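PDB 1UWW: endoglucanase from Bacillus akibai, which hydrolyses internal beta-1,4-glucosidic linkages of cellulose and related beta-glucans, the piece here being its family 28 carbohydrate-binding module, specific for non-crystalline cellulose. Local coordinates for residues A[95-109]-A[121-133]. Sequence-based numbering, arbitrary orientation. Where two conformers were deposited one is given.
With CA (calcium ion), chain D.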
loop_
_atom_site.group_PDB
_atom_site.type_symbol
_atom_site.label_atom_id
_atom_site.label_comp_id
_atom_site.label_asym_id
_atom_site.label_seq_id
_atom_site.Cartn_x
_atom_site.Cartn_y
_atom_site.Cartn_z
ATOM N N LEU A 95 -17.943 5.598 5.718
ATOM C CA LEU A 95 -18.641 4.619 4.902
ATOM C C LEU A 95 -20.003 4.344 5.505
ATOM O O LEU A 95 -20.133 4.110 6.702
ATOM C CB LEU A 95 -17.850 3.325 4.790
ATOM C CG LEU A 95 -16.405 3.494 4.321
ATOM C CD1 LEU A 95 -15.489 3.538 5.506
ATOM C CD2 LEU A 95 -15.989 2.405 3.366
ATOM N N ASP A 96 -21.010 4.321 4.639
ATOM C CA ASP A 96 -22.316 3.789 4.987
ATOM C C ASP A 96 -22.606 2.648 4.021
ATOM O O ASP A 96 -23.167 2.856 2.935
ATOM C CB ASP A 96 -23.396 4.847 4.905
ATOM C CG ASP A 96 -24.741 4.356 5.452
ATOM O OD1 ASP A 96 -24.904 3.124 5.688
ATOM O OD2 ASP A 96 -25.682 5.148 5.712
ATOM N N PRO A 97 -22.163 1.453 4.388
ATOM C CA PRO A 97 -22.373 0.317 3.485
ATOM C C PRO A 97 -23.833 -0.097 3.415
ATOM O O PRO A 97 -24.590 0.046 4.372
ATOM C CB PRO A 97 -21.554 -0.812 4.112
ATOM C CG PRO A 97 -21.414 -0.438 5.532
ATOM C CD PRO A 97 -21.471 1.059 5.626
ATOM N N VAL A 98 -24.186 -0.615 2.256
ATOM C CA VAL A 98 -25.316 -1.520 2.148
ATOM C C VAL A 98 -24.845 -2.964 2.195
ATOM O O VAL A 98 -25.602 -3.830 2.656
ATOM C CB VAL A 98 -26.186 -1.242 0.888
ATOM C CG1 VAL A 98 -27.223 -2.313 0.651
ATOM C CG2 VAL A 98 -26.702 0.180 0.952
ATOM N N ARG A 99 -23.660 -3.269 1.653
ATOM C CA ARG A 99 -23.005 -4.573 1.799
ATOM C C ARG A 99 -21.542 -4.307 2.183
ATOM O O ARG A 99 -20.849 -3.502 1.536
ATOM C CB ARG A 99 -23.041 -5.372 0.484
ATOM C CG ARG A 99 -22.290 -6.689 0.544
ATOM C CD ARG A 99 -22.517 -7.568 -0.657
ATOM N NE ARG A 99 -22.160 -6.855 -1.886
ATOM C CZ ARG A 99 -22.913 -6.783 -2.972
ATOM N NH1 ARG A 99 -24.048 -7.453 -3.038
ATOM N NH2 ARG A 99 -22.557 -6.064 -3.999
ATOM N N ALA A 100 -21.069 -4.994 3.214
ATOM C CA ALA A 100 -19.641 -5.030 3.528
ATOM C C ALA A 100 -19.413 -6.169 4.492
ATOM O O ALA A 100 -19.664 -6.020 5.692
ATOM C CB ALA A 100 -19.159 -3.690 4.115
ATOM N N THR A 101 -19.056 -7.325 3.959
ATOM C CA THR A 101 -18.923 -8.541 4.778
ATOM C C THR A 101 -17.542 -9.139 4.738
ATOM O O THR A 101 -17.251 -10.026 5.547
ATOM C CB THR A 101 -19.931 -9.658 4.357
ATOM O OG1 THR A 101 -19.584 -10.208 3.092
ATOM C CG2 THR A 101 -21.354 -9.114 4.183
ATOM N N GLU A 102 -16.675 -8.676 3.841
ATOM C CA GLU A 102 -15.355 -9.306 3.681
ATOM C C GLU A 102 -14.385 -8.393 2.941
ATOM O O GLU A 102 -14.787 -7.412 2.322
ATOM C CB GLU A 102 -15.483 -10.633 2.947
ATOM C CG GLU A 102 -15.992 -10.534 1.539
ATOM C CD GLU A 102 -16.316 -11.915 0.980
ATOM O OE1 GLU A 102 -16.164 -12.911 1.733
ATOM O OE2 GLU A 102 -16.703 -12.009 -0.194
ATOM N N GLY A 103 -13.111 -8.742 2.989
ATOM C CA GLY A 103 -12.066 -7.998 2.350
ATOM C C GLY A 103 -11.723 -6.686 3.032
ATOM O O GLY A 103 -11.956 -6.467 4.215
ATOM N N ALA A 104 -11.135 -5.821 2.224
ATOM C CA ALA A 104 -10.558 -4.578 2.700
ATOM C C ALA A 104 -10.513 -3.581 1.566
ATOM O O ALA A 104 -10.807 -3.918 0.411
ATOM C CB ALA A 104 -9.155 -4.832 3.304
HETATM N N MSE A 105 -10.139 -2.357 1.904
HETATM C CA MSE A 105 -9.967 -1.265 0.953
HETATM C C MSE A 105 -8.618 -0.612 1.267
HETATM O O MSE A 105 -8.385 -0.293 2.436
HETATM C CB MSE A 105 -11.072 -0.244 1.149
HETATM C CG MSE A 105 -10.975 0.996 0.263
HETATM SE SE MSE A 105 -12.344 2.331 0.640
HETATM C CE MSE A 105 -13.453 1.564 -0.258
ATOM N N ASN A 106 -7.780 -0.397 0.252
ATOM C CA ASN A 106 -6.480 0.247 0.374
ATOM C C ASN A 106 -6.571 1.646 -0.188
ATOM O O ASN A 106 -6.866 1.811 -1.391
ATOM C CB ASN A 106 -5.399 -0.523 -0.392
ATOM C CG ASN A 106 -4.885 -1.757 0.340
ATOM O OD1 ASN A 106 -4.195 -2.611 -0.277
ATOM N ND2 ASN A 106 -5.163 -1.854 1.606
ATOM N N ILE A 107 -6.266 2.640 0.635
ATOM C CA ILE A 107 -6.258 4.039 0.224
ATOM C C ILE A 107 -4.808 4.479 -0.017
ATOM O O ILE A 107 -3.955 4.349 0.885
ATOM C CB ILE A 107 -6.935 4.924 1.297
ATOM C CG1 ILE A 107 -8.381 4.453 1.494
ATOM C CG2 ILE A 107 -6.875 6.372 0.875
ATOM C CD1 ILE A 107 -9.113 5.214 2.547
ATOM N N ASN A 108 -4.510 4.974 -1.219
ATOM C CA ASN A 108 -3.198 5.488 -1.566
ATOM C C ASN A 108 -3.263 6.920 -2.010
ATOM O O ASN A 108 -4.273 7.417 -2.475
ATOM C CB ASN A 108 -2.568 4.636 -2.675
ATOM C CG ASN A 108 -2.067 3.276 -2.169
ATOM O OD1 ASN A 108 -2.682 2.269 -2.450
ATOM N ND2 ASN A 108 -1.005 3.285 -1.330
ATOM N N LEU A 109 -2.159 7.616 -1.800
ATOM C CA LEU A 109 -2.051 9.038 -2.081
ATOM C C LEU A 109 -0.890 9.255 -3.040
ATOM O O LEU A 109 0.234 8.819 -2.778
ATOM C CB LEU A 109 -1.796 9.766 -0.773
ATOM C CG LEU A 109 -1.545 11.265 -0.817
ATOM C CD1 LEU A 109 -2.759 12.022 -1.270
ATOM C CD2 LEU A 109 -1.115 11.789 0.580
ATOM N N GLN A 121 4.498 8.858 -4.668
ATOM C CA GLN A 121 3.463 8.196 -3.914
ATOM C C GLN A 121 3.834 8.145 -2.447
ATOM O O GLN A 121 4.984 7.861 -2.100
ATOM C CB GLN A 121 3.308 6.783 -4.470
ATOM C CG GLN A 121 2.146 6.001 -3.937
ATOM C CD GLN A 121 1.883 4.732 -4.728
ATOM O OE1 GLN A 121 2.275 4.630 -5.896
ATOM N NE2 GLN A 121 1.185 3.790 -4.106
ATOM N N ALA A 122 2.893 8.397 -1.546
ATOM C CA ALA A 122 3.176 8.225 -0.139
ATOM C C ALA A 122 3.473 6.742 0.073
ATOM O O ALA A 122 2.730 5.868 -0.427
ATOM C CB ALA A 122 2.021 8.656 0.707
ATOM N N PRO A 123 4.581 6.412 0.734
ATOM C CA PRO A 123 4.969 5.016 0.822
ATOM C C PRO A 123 4.029 4.094 1.557
ATOM O O PRO A 123 3.921 2.932 1.186
ATOM C CB PRO A 123 6.353 5.075 1.481
ATOM C CG PRO A 123 6.482 6.334 2.083
ATOM C CD PRO A 123 5.619 7.298 1.304
ATOM N N LYS A 124 3.311 4.573 2.558
ATOM C CA LYS A 124 2.464 3.722 3.388
ATOM C C LYS A 124 0.995 3.777 2.973
ATOM O O LYS A 124 0.375 4.825 2.976
ATOM C CB LYS A 124 2.604 4.098 4.858
ATOM C CG LYS A 124 4.018 3.918 5.359
ATOM C CD LYS A 124 4.370 4.889 6.482
ATOM C CE LYS A 124 5.707 5.555 6.241
ATOM N NZ LYS A 124 5.593 6.968 5.839
ATOM N N THR A 125 0.453 2.626 2.621
ATOM C CA THR A 125 -0.961 2.478 2.341
ATOM C C THR A 125 -1.807 2.552 3.619
ATOM O O THR A 125 -1.380 2.010 4.644
ATOM C CB THR A 125 -1.091 1.121 1.702
ATOM O OG1 THR A 125 -0.272 1.098 0.522
ATOM C CG2 THR A 125 -2.524 0.853 1.248
ATOM N N TYR A 126 -2.964 3.218 3.572
ATOM C CA TYR A 126 -3.944 3.235 4.655
ATOM C C TYR A 126 -5.016 2.200 4.330
ATOM O O TYR A 126 -5.716 2.315 3.333
ATOM C CB TYR A 126 -4.592 4.626 4.825
ATOM C CG TYR A 126 -5.489 4.713 6.033
ATOM C CD1 TYR A 126 -6.794 4.254 5.982
ATOM C CD2 TYR A 126 -4.994 5.170 7.257
ATOM C CE1 TYR A 126 -7.612 4.288 7.081
ATOM C CE2 TYR A 126 -5.803 5.203 8.386
ATOM C CZ TYR A 126 -7.136 4.759 8.277
ATOM O OH TYR A 126 -7.996 4.762 9.354
ATOM N N THR A 127 -5.202 1.223 5.189
ATOM C CA THR A 127 -6.046 0.080 4.896
ATOM C C THR A 127 -7.232 0.032 5.864
ATOM O O THR A 127 -7.050 0.146 7.094
ATOM C CB THR A 127 -5.206 -1.209 4.962
ATOM O OG1 THR A 127 -4.166 -1.153 3.987
ATOM C CG2 THR A 127 -6.051 -2.453 4.650
ATOM N N ILE A 128 -8.427 -0.134 5.308
ATOM C CA ILE A 128 -9.647 -0.353 6.063
ATOM C C ILE A 128 -10.060 -1.800 5.891
ATOM O O ILE A 128 -10.227 -2.266 4.768
ATOM C CB ILE A 128 -10.755 0.556 5.515
ATOM C CG1 ILE A 128 -10.385 2.008 5.828
ATOM C CG2 ILE A 128 -12.103 0.197 6.129
ATOM C CD1 ILE A 128 -11.302 3.001 5.301
ATOM N N ASN A 129 -10.235 -2.501 6.994
ATOM C CA ASN A 129 -10.530 -3.930 6.986
ATOM C C ASN A 129 -12.024 -4.131 7.258
ATOM O O ASN A 129 -12.515 -3.845 8.356
ATOM C CB ASN A 129 -9.665 -4.619 8.042
ATOM C CG ASN A 129 -9.682 -6.113 7.925
ATOM O OD1 ASN A 129 -10.676 -6.698 7.483
ATOM N ND2 ASN A 129 -8.587 -6.746 8.311
ATOM N N PHE A 130 -12.762 -4.614 6.260
ATOM C CA PHE A 130 -14.227 -4.770 6.417
ATOM C C PHE A 130 -14.593 -5.869 7.394
ATOM O O PHE A 130 -15.735 -5.927 7.876
ATOM C CB PHE A 130 -14.909 -4.966 5.068
ATOM C CG PHE A 130 -14.763 -3.771 4.141
ATOM C CD1 PHE A 130 -15.250 -2.524 4.529
ATOM C CD2 PHE A 130 -14.143 -3.866 2.938
ATOM C CE1 PHE A 130 -15.115 -1.416 3.697
ATOM C CE2 PHE A 130 -14.023 -2.764 2.102
ATOM C CZ PHE A 130 -14.517 -1.537 2.500
ATOM N N ASP A 131 -13.639 -6.720 7.744
ATOM C CA ASP A 131 -13.908 -7.731 8.752
ATOM C C ASP A 131 -13.833 -7.171 10.146
ATOM O O ASP A 131 -14.177 -7.866 11.115
ATOM C CB ASP A 131 -12.919 -8.886 8.631
ATOM C CG ASP A 131 -13.059 -9.613 7.336
ATOM O OD1 ASP A 131 -14.220 -9.869 6.906
ATOM O OD2 ASP A 131 -12.070 -9.924 6.648
ATOM N N GLU A 132 -13.374 -5.927 10.269
ATOM C CA GLU A 132 -13.212 -5.282 11.558
ATOM C C GLU A 132 -14.229 -4.135 11.772
ATOM O O GLU A 132 -13.996 -3.271 12.618
ATOM C CB GLU A 132 -11.777 -4.743 11.704
ATOM C CG GLU A 132 -10.666 -5.762 11.451
ATOM C CD GLU A 132 -10.327 -6.580 12.649
ATOM O OE1 GLU A 132 -10.821 -6.280 13.772
ATOM O OE2 GLU A 132 -9.559 -7.542 12.461
ATOM N N LEU A 133 -15.333 -4.099 11.026
ATOM C CA LEU A 133 -16.335 -3.021 11.207
ATOM C C LEU A 133 -16.950 -2.913 12.610
ATOM O O LEU A 133 -17.300 -1.816 13.077
ATOM C CB LEU A 133 -17.449 -3.153 10.167
ATOM C CG LEU A 133 -17.065 -2.858 8.726
ATOM C CD1 LEU A 133 -18.223 -3.153 7.802
ATOM C CD2 LEU A 133 -16.615 -1.422 8.570
HETATM CA CA CA D . -26.061 1.032 5.900
HETATM O O HOH W 1 -1.566 5.889 1.519
HETATM O O HOH W 2 -0.079 5.965 -0.547
HETATM O O HOH W 3 -25.958 -1.355 6.714
HETATM O O HOH W 4 -24.388 0.933 7.612
HETATM O O HOH W 5 -27.597 2.162 7.330
#
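Strands 104-111 and 120-129 pair as an antiparallel beta hairpin at one margin of the five-stranded sheet in this beta-sandwich module, and the corner after Pro97 brings the chain across from the other sheet; a calcium ion is held at this corner by Asp96 OD1, Pro97 O and three waters. Met105 and Ile128 form a hydrogen-bonded pair, with Met105 N to Ile128 O at 2.9 Å and a return bond of equal length; Ile107 and Tyr126 repeat the pattern. Beyond Tyr126 the regular pairing is interrupted, and water takes over: one molecule donates to both Ile107 O and Lys124 O, another joins Leu109 N and Asn108 ND2 to Ala122 O. A direct backbone bond returns, from Ala122 N to Leu109 O at 3.0 Å.

The face carrying Met105, Ile107 and Ile128 looks into the sandwich, where all three touch Phe93 of strand 88-97. Phe130 completes this apolar layer. With CG beside its own backbone N (chi1 -63°), its ring reaches between the two sheets: Leu95 CD2 meets the ring edge in plane, 3.9 Å from Phe130 CE1, while Met105 CB lies 3.9 Å from Phe130 CZ. Phe130 N bonds to Gly103 O, and just beyond, Asn129 OD1 accepts from Asp131 N in an Asx turn.

The other face, with Asn106, Thr127 and Asn129, is largely polar. Near it, past the last regular pair, Asn108 ND2 donates to Thr125 OG1 at 3.0 Å, and Thr125 CG2 packs 3.6 Å from Asn106 CB. Thr125 OG1 also bonds its counterpart in the second subunit, whose Asn106 and Thr127 exchange bonds with Thr127 and Asn106 here. The hairpin therefore divides its chemistry by face: apolar side chains join the two sheets, whereas amides and hydroxyls bond to the second subunit.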